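Long-range contacts in extracellular ligand-binding receptor (Desulfohalobium retbaense DSM 5692, PDB 5ERE), which probably senses small molecules outside the cell, with 2-oxo-4-methylpentanoic acid held in its periplasmic-binding-protein domain and cytosine in its tandem PAS sensor region: residues P2-I7 with S34-V39; S12-I17 with Y160-M165; D303-Y308 with V470-V475; H419-S424 with E439-D444. All coordinates share one frame; numbering follows the deposited sequence.

Interaction 1: P2-I7 with S34-V39; sequences PVVGVI and SAFEIV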
loop_
_atom_site.group_PDB
_atom_site.type_symbol
_atom_site.label_atom_id
_atom_site.label_comp_id
_atom_site.label_asym_id
_atom_site.label_seq_id
_atom_site.Cartn_x
_atom_site.Cartn_y
_atom_site.Cartn_z
ATOM N N PRO A 2 -2.316 11.155 36.932
ATOM C CA PRO A 2 -3.417 10.748 36.045
ATOM C C PRO A 2 -3.563 9.226 35.892
ATOM O O PRO A 2 -2.580 8.489 35.925
ATOM C CB PRO A 2 -3.041 11.382 34.709
ATOM C CG PRO A 2 -1.548 11.415 34.723
ATOM C CD PRO A 2 -1.143 11.639 36.174
ATOM N N VAL A 3 -4.800 8.784 35.715
ATOM C CA VAL A 3 -5.105 7.372 35.533
ATOM C C VAL A 3 -5.523 7.081 34.104
ATOM O O VAL A 3 -6.418 7.728 33.562
ATOM C CB VAL A 3 -6.203 6.934 36.511
ATOM C CG1 VAL A 3 -6.683 5.513 36.219
ATOM C CG2 VAL A 3 -5.677 7.039 37.937
ATOM N N VAL A 4 -4.871 6.093 33.501
ATOM C CA VAL A 4 -5.260 5.643 32.176
ATOM C C VAL A 4 -5.970 4.282 32.296
ATOM O O VAL A 4 -5.408 3.313 32.816
ATOM C CB VAL A 4 -4.052 5.560 31.224
ATOM C CG1 VAL A 4 -4.469 4.974 29.849
ATOM C CG2 VAL A 4 -3.430 6.933 31.044
ATOM N N GLY A 5 -7.221 4.232 31.845
ATOM C CA GLY A 5 -7.954 2.977 31.766
ATOM C C GLY A 5 -7.708 2.210 30.458
ATOM O O GLY A 5 -7.722 2.787 29.378
ATOM N N VAL A 6 -7.461 0.910 30.571
ATOM C CA VAL A 6 -7.031 0.087 29.446
ATOM C C VAL A 6 -7.914 -1.174 29.356
ATOM O O VAL A 6 -7.822 -2.056 30.208
ATOM C CB VAL A 6 -5.588 -0.353 29.573
ATOM C CG1 VAL A 6 -5.203 -1.206 28.363
ATOM C CG2 VAL A 6 -4.608 0.884 29.772
ATOM N N ILE A 7 -8.768 -1.214 28.339
ATOM C CA ILE A 7 -9.785 -2.253 28.176
ATOM C C ILE A 7 -9.336 -3.252 27.130
ATOM O O ILE A 7 -9.231 -2.926 25.961
ATOM C CB ILE A 7 -11.132 -1.656 27.770
ATOM C CG1 ILE A 7 -11.454 -0.514 28.722
ATOM C CG2 ILE A 7 -12.211 -2.741 27.795
ATOM C CD1 ILE A 7 -12.737 0.298 28.415
ATOM N N SER A 34 6.788 5.955 35.149
ATOM C CA SER A 34 5.370 5.953 35.500
ATOM C C SER A 34 4.757 7.358 35.511
ATOM O O SER A 34 4.308 7.826 36.563
ATOM C CB SER A 34 5.174 5.295 36.872
ATOM O OG SER A 34 5.974 4.129 36.993
ATOM N N ALA A 35 4.738 8.028 34.353
ATOM C CA ALA A 35 4.054 9.326 34.243
ATOM C C ALA A 35 2.538 9.211 34.504
ATOM O O ALA A 35 1.864 10.211 34.725
ATOM C CB ALA A 35 4.298 9.956 32.864
ATOM N N PHE A 36 1.997 7.998 34.480
ATOM C CA PHE A 36 0.588 7.797 34.805
ATOM C C PHE A 36 0.374 6.410 35.415
ATOM O O PHE A 36 1.240 5.544 35.303
ATOM C CB PHE A 36 -0.280 7.995 33.559
ATOM C CG PHE A 36 0.058 7.075 32.407
ATOM C CD1 PHE A 36 0.992 7.431 31.444
ATOM C CD2 PHE A 36 -0.555 5.870 32.290
ATOM C CE1 PHE A 36 1.302 6.574 30.380
ATOM C CE2 PHE A 36 -0.257 5.002 31.210
ATOM C CZ PHE A 36 0.662 5.364 30.257
ATOM N N GLU A 37 -0.752 6.233 36.101
ATOM C CA GLU A 37 -1.142 4.939 36.647
ATOM C C GLU A 37 -2.081 4.225 35.654
ATOM O O GLU A 37 -2.906 4.874 35.004
ATOM C CB GLU A 37 -1.839 5.102 37.999
ATOM C CG GLU A 37 -1.088 5.962 38.997
ATOM C CD GLU A 37 -0.377 5.142 40.045
ATOM O OE1 GLU A 37 -0.844 5.142 41.207
ATOM O OE2 GLU A 37 0.644 4.499 39.706
ATOM N N ILE A 38 -1.942 2.906 35.562
ATOM C CA ILE A 38 -2.783 2.070 34.703
ATOM C C ILE A 38 -3.791 1.314 35.531
ATOM O O ILE A 38 -3.443 0.798 36.586
ATOM C CB ILE A 38 -1.958 1.041 33.910
ATOM C CG1 ILE A 38 -1.163 1.725 32.802
ATOM C CG2 ILE A 38 -2.846 -0.008 33.272
ATOM C CD1 ILE A 38 -1.998 2.297 31.719
ATOM N N VAL A 39 -5.036 1.241 35.068
ATOM C CA VAL A 39 -5.946 0.213 35.562
ATOM C C VAL A 39 -6.513 -0.570 34.349
ATOM O O VAL A 39 -6.832 -0.007 33.305
ATOM C CB VAL A 39 -7.067 0.803 36.453
ATOM C CG1 VAL A 39 -6.449 1.571 37.638
ATOM C CG2 VAL A 39 -7.981 1.720 35.688
#

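Interaction 2: S12-I17 with Y160-M165; sequences SAFEDI and YNPQQM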
loop_
_atom_site.group_PDB
_atom_site.type_symbol
_atom_site.label_atom_id
_atom_site.label_comp_id
_atom_site.label_asym_id
_atom_site.label_seq_id
_atom_site.Cartn_x
_atom_site.Cartn_y
_atom_site.Cartn_z
ATOM N N SER A 12 -12.141 -13.957 26.218
ATOM C CA SER A 12 -12.411 -14.025 24.798
ATOM C C SER A 12 -11.407 -14.962 24.131
ATOM O O SER A 12 -10.459 -15.442 24.780
ATOM C CB SER A 12 -12.354 -12.630 24.157
ATOM O OG SER A 12 -11.070 -12.332 23.635
ATOM N N ALA A 13 -11.636 -15.230 22.841
ATOM C CA ALA A 13 -10.687 -15.991 22.011
ATOM C C ALA A 13 -9.291 -15.299 21.883
ATOM O O ALA A 13 -8.295 -15.922 21.483
ATOM C CB ALA A 13 -11.280 -16.198 20.655
ATOM N N PHE A 14 -9.242 -14.005 22.183
ATOM C CA PHE A 14 -8.005 -13.222 21.990
ATOM C C PHE A 14 -7.315 -12.912 23.318
ATOM O O PHE A 14 -6.575 -11.918 23.463
ATOM C CB PHE A 14 -8.359 -11.977 21.174
ATOM C CG PHE A 14 -9.225 -12.316 19.978
ATOM C CD1 PHE A 14 -8.696 -13.069 18.946
ATOM C CD2 PHE A 14 -10.565 -11.922 19.911
ATOM C CE1 PHE A 14 -9.482 -13.427 17.838
ATOM C CE2 PHE A 14 -11.375 -12.285 18.799
ATOM C CZ PHE A 14 -10.824 -13.026 17.769
ATOM N N GLU A 15 -7.514 -13.826 24.262
ATOM C CA GLU A 15 -6.881 -13.787 25.576
ATOM C C GLU A 15 -5.376 -13.550 25.458
ATOM O O GLU A 15 -4.838 -12.702 26.171
ATOM C CB GLU A 15 -7.147 -15.092 26.348
ATOM C CG GLU A 15 -6.714 -15.063 27.816
ATOM C CD GLU A 15 -7.166 -16.292 28.584
ATOM O OE1 GLU A 15 -7.258 -17.382 27.971
ATOM O OE2 GLU A 15 -7.436 -16.157 29.800
ATOM N N ASP A 16 -4.724 -14.253 24.527
ATOM C CA ASP A 16 -3.278 -14.207 24.386
ATOM C C ASP A 16 -2.794 -12.822 23.946
ATOM O O ASP A 16 -1.769 -12.350 24.422
ATOM C CB ASP A 16 -2.775 -15.287 23.414
ATOM C CG ASP A 16 -3.062 -14.958 21.941
ATOM O OD1 ASP A 16 -4.244 -14.725 21.582
ATOM O OD2 ASP A 16 -2.104 -14.936 21.130
ATOM N N ILE A 17 -3.539 -12.184 23.061
ATOM C CA ILE A 17 -3.234 -10.831 22.602
ATOM C C ILE A 17 -3.392 -9.861 23.774
ATOM O O ILE A 17 -2.524 -9.008 24.029
ATOM C CB ILE A 17 -4.148 -10.453 21.418
ATOM C CG1 ILE A 17 -3.660 -11.179 20.151
ATOM C CG2 ILE A 17 -4.231 -8.919 21.181
ATOM C CD1 ILE A 17 -4.736 -11.320 19.081
ATOM N N TYR A 160 -17.217 -16.989 11.295
ATOM C CA TYR A 160 -17.188 -17.900 12.437
ATOM C C TYR A 160 -17.015 -17.162 13.759
ATOM O O TYR A 160 -16.296 -16.148 13.847
ATOM C CB TYR A 160 -16.063 -18.932 12.298
ATOM C CG TYR A 160 -14.682 -18.313 12.395
ATOM C CD1 TYR A 160 -14.099 -17.709 11.290
ATOM C CD2 TYR A 160 -13.974 -18.324 13.593
ATOM C CE1 TYR A 160 -12.852 -17.143 11.365
ATOM C CE2 TYR A 160 -12.714 -17.742 13.691
ATOM C CZ TYR A 160 -12.163 -17.142 12.576
ATOM O OH TYR A 160 -10.920 -16.568 12.640
ATOM N N ASN A 161 -17.649 -17.705 14.794
ATOM C CA ASN A 161 -17.428 -17.275 16.157
ATOM C C ASN A 161 -16.074 -17.775 16.667
ATOM O O ASN A 161 -15.872 -18.989 16.769
ATOM C CB ASN A 161 -18.551 -17.783 17.046
ATOM C CG ASN A 161 -18.473 -17.208 18.443
ATOM O OD1 ASN A 161 -17.716 -17.685 19.282
ATOM N ND2 ASN A 161 -19.235 -16.157 18.687
ATOM N N PRO A 162 -15.131 -16.853 16.980
ATOM C CA PRO A 162 -13.799 -17.334 17.381
ATOM C C PRO A 162 -13.773 -18.021 18.754
ATOM O O PRO A 162 -12.852 -18.786 19.042
ATOM C CB PRO A 162 -12.941 -16.056 17.371
ATOM C CG PRO A 162 -13.886 -14.945 17.596
ATOM C CD PRO A 162 -15.168 -15.384 16.867
ATOM N N GLN A 163 -14.740 -17.745 19.612
ATOM C CA GLN A 163 -14.818 -18.508 20.855
ATOM C C GLN A 163 -15.334 -19.947 20.587
ATOM O O GLN A 163 -14.777 -20.917 21.091
ATOM C CB GLN A 163 -15.722 -17.801 21.871
ATOM C CG GLN A 163 -15.081 -16.562 22.559
ATOM C CD GLN A 163 -15.112 -15.314 21.681
ATOM O OE1 GLN A 163 -14.099 -14.631 21.513
ATOM N NE2 GLN A 163 -16.284 -15.005 21.129
ATOM N N GLN A 164 -16.381 -20.094 19.784
ATOM C CA GLN A 164 -16.965 -21.427 19.563
ATOM C C GLN A 164 -16.112 -22.346 18.667
ATOM O O GLN A 164 -15.915 -23.508 18.992
ATOM C CB GLN A 164 -18.375 -21.286 18.983
ATOM C CG GLN A 164 -19.437 -20.961 20.031
ATOM C CD GLN A 164 -19.575 -22.055 21.102
ATOM O OE1 GLN A 164 -19.068 -23.173 20.944
ATOM N NE2 GLN A 164 -20.277 -21.735 22.189
HETATM N N MSE A 165 -15.600 -21.814 17.560
HETATM C CA MSE A 165 -14.732 -22.556 16.618
HETATM C C MSE A 165 -15.455 -23.751 15.984
HETATM O O MSE A 165 -14.847 -24.783 15.662
HETATM C CB MSE A 165 -13.463 -23.038 17.302
HETATM C CG MSE A 165 -12.554 -21.863 17.759
HETATM SE SE MSE A 165 -12.193 -20.637 16.267
HETATM C CE MSE A 165 -11.000 -21.739 15.223
#

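Interaction 3: D303-Y308 with V470-V475; sequences DASYPY and VHNFPV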
loop_
_atom_site.group_PDB
_atom_site.type_symbol
_atom_site.label_atom_id
_atom_site.label_comp_id
_atom_site.label_asym_id
_atom_site.label_seq_id
_atom_site.Cartn_x
_atom_site.Cartn_y
_atom_site.Cartn_z
ATOM N N ASP A 303 -5.159 9.051 12.591
ATOM C CA ASP A 303 -4.905 7.663 12.193
ATOM C C ASP A 303 -3.435 7.491 11.929
ATOM O O ASP A 303 -2.896 8.237 11.114
ATOM C CB ASP A 303 -5.655 7.297 10.903
ATOM C CG ASP A 303 -7.063 6.784 11.136
ATOM O OD1 ASP A 303 -7.423 6.411 12.265
ATOM O OD2 ASP A 303 -7.810 6.746 10.142
ATOM N N ALA A 304 -2.804 6.506 12.571
ATOM C CA ALA A 304 -1.412 6.162 12.291
ATOM C C ALA A 304 -1.239 5.569 10.895
ATOM O O ALA A 304 -2.137 4.929 10.357
ATOM C CB ALA A 304 -0.888 5.176 13.336
ATOM N N SER A 305 -0.045 5.736 10.343
ATOM C CA SER A 305 0.334 5.061 9.109
ATOM C C SER A 305 1.799 4.626 9.224
ATOM O O SER A 305 2.648 5.371 9.717
ATOM C CB SER A 305 0.108 6.000 7.912
ATOM O OG SER A 305 0.826 5.583 6.788
ATOM N N TYR A 306 2.079 3.409 8.771
ATOM C CA TYR A 306 3.443 2.908 8.702
ATOM C C TYR A 306 3.463 1.735 7.709
ATOM O O TYR A 306 2.423 1.110 7.455
ATOM C CB TYR A 306 3.956 2.474 10.065
ATOM C CG TYR A 306 2.976 1.787 10.985
ATOM C CD1 TYR A 306 2.225 2.511 11.898
ATOM C CD2 TYR A 306 2.845 0.398 10.985
ATOM C CE1 TYR A 306 1.372 1.908 12.771
ATOM C CE2 TYR A 306 1.962 -0.232 11.864
ATOM C CZ TYR A 306 1.216 0.535 12.739
ATOM O OH TYR A 306 0.356 -0.008 13.666
ATOM N N PRO A 307 4.629 1.453 7.133
ATOM C CA PRO A 307 4.597 0.471 6.036
ATOM C C PRO A 307 4.366 -0.990 6.480
ATOM O O PRO A 307 4.624 -1.362 7.630
ATOM C CB PRO A 307 5.971 0.642 5.380
ATOM C CG PRO A 307 6.860 1.253 6.482
ATOM C CD PRO A 307 5.952 2.119 7.276
ATOM N N TYR A 308 3.824 -1.775 5.543
ATOM C CA TYR A 308 3.578 -3.204 5.684
ATOM C C TYR A 308 4.371 -3.960 4.617
ATOM O O TYR A 308 4.726 -3.411 3.540
ATOM C CB TYR A 308 2.067 -3.569 5.513
ATOM C CG TYR A 308 1.185 -3.414 6.729
ATOM C CD1 TYR A 308 1.237 -2.276 7.523
ATOM C CD2 TYR A 308 0.287 -4.391 7.075
ATOM C CE1 TYR A 308 0.421 -2.137 8.628
ATOM C CE2 TYR A 308 -0.523 -4.267 8.168
ATOM C CZ TYR A 308 -0.435 -3.117 8.957
ATOM O OH TYR A 308 -1.217 -2.963 10.055
ATOM N N VAL A 470 3.879 1.352 -5.309
ATOM C CA VAL A 470 4.758 1.203 -4.145
ATOM C C VAL A 470 4.173 1.710 -2.833
ATOM O O VAL A 470 4.804 1.576 -1.784
ATOM C CB VAL A 470 6.131 1.935 -4.348
ATOM C CG1 VAL A 470 6.828 1.415 -5.572
ATOM C CG2 VAL A 470 5.996 3.422 -4.432
ATOM N N HIS A 471 2.975 2.283 -2.898
ATOM C CA HIS A 471 2.310 2.882 -1.749
ATOM C C HIS A 471 2.250 1.914 -0.534
ATOM O O HIS A 471 1.645 0.826 -0.590
ATOM C CB HIS A 471 0.898 3.349 -2.182
ATOM C CG HIS A 471 0.193 4.186 -1.164
ATOM N ND1 HIS A 471 0.831 5.196 -0.457
ATOM C CD2 HIS A 471 -1.077 4.162 -0.712
ATOM C CE1 HIS A 471 -0.022 5.739 0.386
ATOM N NE2 HIS A 471 -1.191 5.136 0.247
ATOM N N ASN A 472 2.950 2.314 0.525
ATOM C CA ASN A 472 2.938 1.709 1.871
ATOM C C ASN A 472 3.794 0.443 1.977
ATOM O O ASN A 472 3.841 -0.170 3.023
ATOM C CB ASN A 472 1.485 1.440 2.346
ATOM C CG ASN A 472 0.778 2.711 2.803
ATOM O OD1 ASN A 472 1.389 3.562 3.431
ATOM N ND2 ASN A 472 -0.516 2.835 2.502
ATOM N N PHE A 473 4.521 0.109 0.916
ATOM C CA PHE A 473 5.564 -0.905 0.985
ATOM C C PHE A 473 6.870 -0.180 1.272
ATOM O O PHE A 473 7.081 0.924 0.761
ATOM C CB PHE A 473 5.700 -1.698 -0.311
ATOM C CG PHE A 473 4.552 -2.612 -0.602
ATOM C CD1 PHE A 473 4.533 -3.886 -0.081
ATOM C CD2 PHE A 473 3.478 -2.193 -1.404
ATOM C CE1 PHE A 473 3.467 -4.758 -0.348
ATOM C CE2 PHE A 473 2.410 -3.074 -1.682
ATOM C CZ PHE A 473 2.419 -4.352 -1.144
ATOM N N PRO A 474 7.759 -0.801 2.053
ATOM C CA PRO A 474 9.048 -0.122 2.289
ATOM C C PRO A 474 10.046 -0.360 1.163
ATOM O O PRO A 474 11.036 -1.038 1.339
ATOM C CB PRO A 474 9.533 -0.758 3.599
ATOM C CG PRO A 474 9.058 -2.206 3.444
ATOM C CD PRO A 474 7.649 -2.050 2.823
ATOM N N VAL A 475 9.779 0.199 -0.000
ATOM C CA VAL A 475 10.619 0.008 -1.173
ATOM C C VAL A 475 10.595 1.309 -1.936
ATOM O O VAL A 475 9.703 2.109 -1.736
ATOM C CB VAL A 475 10.110 -1.141 -2.138
ATOM C CG1 VAL A 475 9.835 -2.411 -1.387
ATOM C CG2 VAL A 475 8.853 -0.691 -2.907
#

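Interaction 4: H419-S424 with E439-D444; sequences HQPVLS and EHPVFD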
loop_
_atom_site.group_PDB
_atom_site.type_symbol
_atom_site.label_atom_id
_atom_site.label_comp_id
_atom_site.label_asym_id
_atom_site.label_seq_id
_atom_site.Cartn_x
_atom_site.Cartn_y
_atom_site.Cartn_z
ATOM N N HIS A 419 11.475 6.938 -41.122
ATOM C CA HIS A 419 10.035 6.914 -41.393
ATOM C C HIS A 419 9.393 5.721 -40.673
ATOM O O HIS A 419 8.531 5.027 -41.213
ATOM C CB HIS A 419 9.753 6.880 -42.905
ATOM C CG HIS A 419 10.139 8.141 -43.632
ATOM N ND1 HIS A 419 9.964 8.296 -44.994
ATOM C CD2 HIS A 419 10.695 9.297 -43.195
ATOM C CE1 HIS A 419 10.387 9.495 -45.359
ATOM N NE2 HIS A 419 10.841 10.120 -44.288
ATOM N N GLN A 420 9.858 5.485 -39.449
ATOM C CA GLN A 420 9.242 4.541 -38.541
ATOM C C GLN A 420 8.955 5.194 -37.201
ATOM O O GLN A 420 9.598 6.176 -36.853
ATOM C CB GLN A 420 10.155 3.326 -38.357
ATOM C CG GLN A 420 10.117 2.396 -39.557
ATOM C CD GLN A 420 11.185 1.352 -39.491
ATOM O OE1 GLN A 420 12.289 1.600 -38.999
ATOM N NE2 GLN A 420 10.863 0.164 -39.961
ATOM N N PRO A 421 8.018 4.615 -36.426
ATOM C CA PRO A 421 7.645 5.168 -35.122
ATOM C C PRO A 421 8.833 5.329 -34.194
ATOM O O PRO A 421 9.791 4.577 -34.286
ATOM C CB PRO A 421 6.695 4.129 -34.540
ATOM C CG PRO A 421 6.255 3.292 -35.694
ATOM C CD PRO A 421 7.358 3.324 -36.693
ATOM N N VAL A 422 8.735 6.278 -33.283
ATOM C CA VAL A 422 9.784 6.500 -32.279
ATOM C C VAL A 422 9.160 6.776 -30.908
ATOM O O VAL A 422 7.995 7.221 -30.794
ATOM C CB VAL A 422 10.705 7.663 -32.686
ATOM C CG1 VAL A 422 11.458 7.333 -33.978
ATOM C CG2 VAL A 422 9.908 8.987 -32.865
ATOM N N LEU A 423 9.920 6.464 -29.861
ATOM C CA LEU A 423 9.630 6.907 -28.503
ATOM C C LEU A 423 10.819 7.740 -28.108
ATOM O O LEU A 423 11.942 7.259 -28.214
ATOM C CB LEU A 423 9.414 5.730 -27.528
ATOM C CG LEU A 423 9.048 6.116 -26.079
ATOM C CD1 LEU A 423 7.614 6.743 -26.010
ATOM C CD2 LEU A 423 9.151 4.957 -25.129
ATOM N N SER A 424 10.598 8.981 -27.656
ATOM C CA SER A 424 11.735 9.845 -27.345
ATOM C C SER A 424 12.385 9.480 -26.011
ATOM O O SER A 424 11.796 8.808 -25.162
ATOM C CB SER A 424 11.317 11.332 -27.313
ATOM O OG SER A 424 10.604 11.641 -26.130
ATOM N N GLU A 439 5.775 9.068 -31.240
ATOM C CA GLU A 439 5.355 9.509 -32.583
ATOM C C GLU A 439 5.258 8.397 -33.603
ATOM O O GLU A 439 6.082 7.483 -33.634
ATOM C CB GLU A 439 6.305 10.560 -33.139
ATOM C CG GLU A 439 6.497 11.791 -32.249
ATOM C CD GLU A 439 6.310 13.142 -32.972
ATOM O OE1 GLU A 439 5.856 13.178 -34.143
ATOM O OE2 GLU A 439 6.598 14.192 -32.343
ATOM N N HIS A 440 4.236 8.476 -34.443
ATOM C CA HIS A 440 4.147 7.607 -35.611
ATOM C C HIS A 440 4.182 8.458 -36.869
ATOM O O HIS A 440 3.589 9.544 -36.910
ATOM C CB HIS A 440 2.879 6.752 -35.585
ATOM C CG HIS A 440 2.956 5.585 -34.654
ATOM N ND1 HIS A 440 2.867 4.281 -35.093
ATOM C CD2 HIS A 440 3.130 5.519 -33.315
ATOM C CE1 HIS A 440 2.957 3.465 -34.055
ATOM N NE2 HIS A 440 3.122 4.192 -32.968
ATOM N N PRO A 441 4.858 7.952 -37.908
ATOM C CA PRO A 441 4.826 8.641 -39.195
ATOM C C PRO A 441 3.473 8.517 -39.865
ATOM O O PRO A 441 2.726 7.548 -39.649
ATOM C CB PRO A 441 5.899 7.915 -40.013
ATOM C CG PRO A 441 5.894 6.523 -39.463
ATOM C CD PRO A 441 5.597 6.672 -37.992
ATOM N N VAL A 442 3.192 9.507 -40.690
ATOM C CA VAL A 442 1.976 9.551 -41.480
ATOM C C VAL A 442 2.272 9.576 -42.964
ATOM O O VAL A 442 3.090 10.358 -43.423
ATOM C CB VAL A 442 1.126 10.789 -41.143
ATOM C CG1 VAL A 442 -0.147 10.802 -41.992
ATOM C CG2 VAL A 442 0.809 10.835 -39.650
ATOM N N PHE A 443 1.535 8.760 -43.720
ATOM C CA PHE A 443 1.699 8.693 -45.170
ATOM C C PHE A 443 0.369 8.973 -45.870
ATOM O O PHE A 443 -0.681 8.497 -45.422
ATOM C CB PHE A 443 2.240 7.317 -45.600
ATOM C CG PHE A 443 3.466 6.881 -44.841
ATOM C CD1 PHE A 443 3.346 6.239 -43.624
ATOM C CD2 PHE A 443 4.728 7.135 -45.337
ATOM C CE1 PHE A 443 4.472 5.864 -42.918
ATOM C CE2 PHE A 443 5.840 6.756 -44.650
ATOM C CZ PHE A 443 5.713 6.116 -43.437
ATOM N N ASP A 444 0.405 9.726 -46.969
ATOM C CA ASP A 444 -0.831 10.026 -47.717
ATOM C C ASP A 444 -1.341 8.782 -48.452
ATOM O O ASP A 444 -0.772 7.684 -48.323
ATOM C CB ASP A 444 -0.613 11.182 -48.705
ATOM C CG ASP A 444 0.450 10.881 -49.772
ATOM O OD1 ASP A 444 0.641 9.711 -50.182
ATOM O OD2 ASP A 444 1.103 11.843 -50.218
#

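Interaction 1: P2-I7 with S34-V39
The F36 ring meets V4 obliquely, with CD2 of F36 3.3 Å from V4 CG2, while CD1 of I38, from the same segment as the ring, sits at the ring edge in its plane. Both segments belong to a beta-alpha-beta crossover, strand 3-8, helix 15-32, strand 37-42, which opens the periplasmic-binding-protein domain and sets two parallel strands side by side. With chi1 at 58°, F36 CG lies between the backbone N and the carbonyl carbon, which roots the ring 3.7 Å from V4 CG2, measured at F36 CG. F36 CB lies beside P2, 3.8 Å from P2 CG. V4, V6 and I38 share one face of the sheet, where I38 CD1 reaches V6 CG2 at 3.5 Å; here L29 of helix 15-32 packs on F36 and I38, and L266 of helix 254-271 on V4. V3 and V39 meet on the other face, crossing at about a right angle with V3 CG1 4.0 Å from V39 CG2, and L57 of helix 47-60 packs against V39. Four backbone hydrogen bonds join the two segments. E37 gives its N-H to P2 and takes one from V4; V39 gives to V4 and takes from V6. V3 and G5 bond instead to N63 and strand 64-70, on the other side. The bond from V39 N to V4 O, 3.1 Å long, has its donor tilted 25° from the carbonyl plane of V4.

Interaction 2: S12-I17 with Y160-M165
A13, at the tip of the turn before helix 15-32, fits against P162 and Q163, and the F14 ring stands next to it. The methyl of A13 is shared: CB touches P162 CB at 3.7 Å and also lies 4.1 Å above the F14 ring plane, over the ring centre. The proline in turn reaches the outer end of that ring, with P162 CG 3.6 Å from F14 CZ, the two side chains crossing obliquely. Methyl, pyrrolidine and phenyl therefore form one small apolar cluster.

Q163 comes in beside it. Its chain bends at chi2 (79°), which turns CD back toward the turn, and OE1 accepts the A13 N-H at 2.9 Å. The donor lies in the plane of the amide carbonyl, on a lone pair, and the bond is nearly straight (169° at H). Each side is braced by a side-chain-to-backbone bond of its own: S12 OG accepts from F14 N in an ST turn, and F14 is the N-cap residue of the helix, while N161 OD1 accepts from Q164 N in an Asx motif.

F14 also lines the pocket of 2-oxo-4-methylpentanoic acid. The two segments come from the two lobes of the binding-protein fold, so the contact bridges the lobes beside the ligand cleft, consistent with a closed, ligand-bound form. One hydrogen bond and a few carbon contacts, with 186 Å² buried, make a modest interface of the sort that could part if the lobes open.

Interaction 3: D303-Y308 with V470-V475
N472 faces S305 and P307 from the far side of a domain boundary. Following its side chain out from CB, CG lies anti to the carbonyl carbon, beside the backbone N (chi1 -77°), and there the amide forks. The OD1 branch looks across to S305 and comes within 4.0 Å of OG, a polar approach without a hydrogen bond. The ND2 branch stays on its own segment, 3.3 Å above the plane of the H471 ring and offset toward the rim. The firmer grip comes from the backbone carbonyl: N472 O accepts the N-H of Y308 at 3.0 Å, with the donor almost on the C=O axis (177°). P307 CB packs on the same oxygen at 3.3 Å. A type II turn from V470 to F473, closed by F473 N on V470 O, presents that carbonyl, with N472 at positive phi.

Next along, P474 CD reaches Y308 O at 3.3 Å, and F473 CD1 lies 3.7 Å from that same Y308 oxygen. Q118 of helix 112-123 completes the grouping: its NE2 hydrogen-bonds Y308 O and, weakly, N472 O.

The arrangement is an interdomain joint. Strand 304-314 of the binding-protein domain meets the turn that leads from helix 461-470 into the five-stranded antiparallel sheet at the C-terminal end, part of the tandem PAS sensor region.

Interaction 4: H419-S424 with E439-D444
V422 and E439 form an antiparallel hydrogen-bonded pair, each N-H given to the other's carbonyl at 2.9 Å (V422 N to E439 O, E439 N to V422 O), just after the chain leaves helix 410-418 at H419. One residue along, P421 sets its CB over the face of the H440 ring, 3.8 Å from the centroid and 5° off the normal, a CH-pi contact, with P421 CG 3.6 Å from H440 ND1. D344 bonds the far end of this imidazole, at NE2, which should fix the ring's rotation. The prolines come together at their CD atoms, P421 to P441 at 4.0 Å. Beyond them H419 O approaches F443 CZ at the ring edge, in its plane, while the H419 ring stacks on F449.

V422 and E439 run side by side, V422 CG2 touching E439 CB at 3.9 Å. The glutamate chain then bends at chi2 (-129°) away from V422; OE1 bonds S452, and the side chain lines the cytosine pocket of this PAS-type sensor sheet. The two peptide bonds fix where the E439 side chain starts, and the S452 bond probably steadies its carboxylate beside the cytosine.

In the fold
From the N terminus, interaction 1 closes a short loop of 26 residues, about two-thirds of it helix 15-32. Interaction 2 begins inside that loop, at the start of the same helix, and ends far beyond it at 160-165, so the two cross; one builds the sheet of the first lobe, the other joins the two lobes. Interaction 3 opens only after both have closed. It returns the chain from 470-475 to strand 304-314, bringing the sensor region back against the binding-protein domain. Within the loop it closes, interaction 4 is nested, a local pairing in the cytosine-binding sheet. Centres of interactions 1 and 4 lie about 71 Å apart, on opposite sides of the chain's centre.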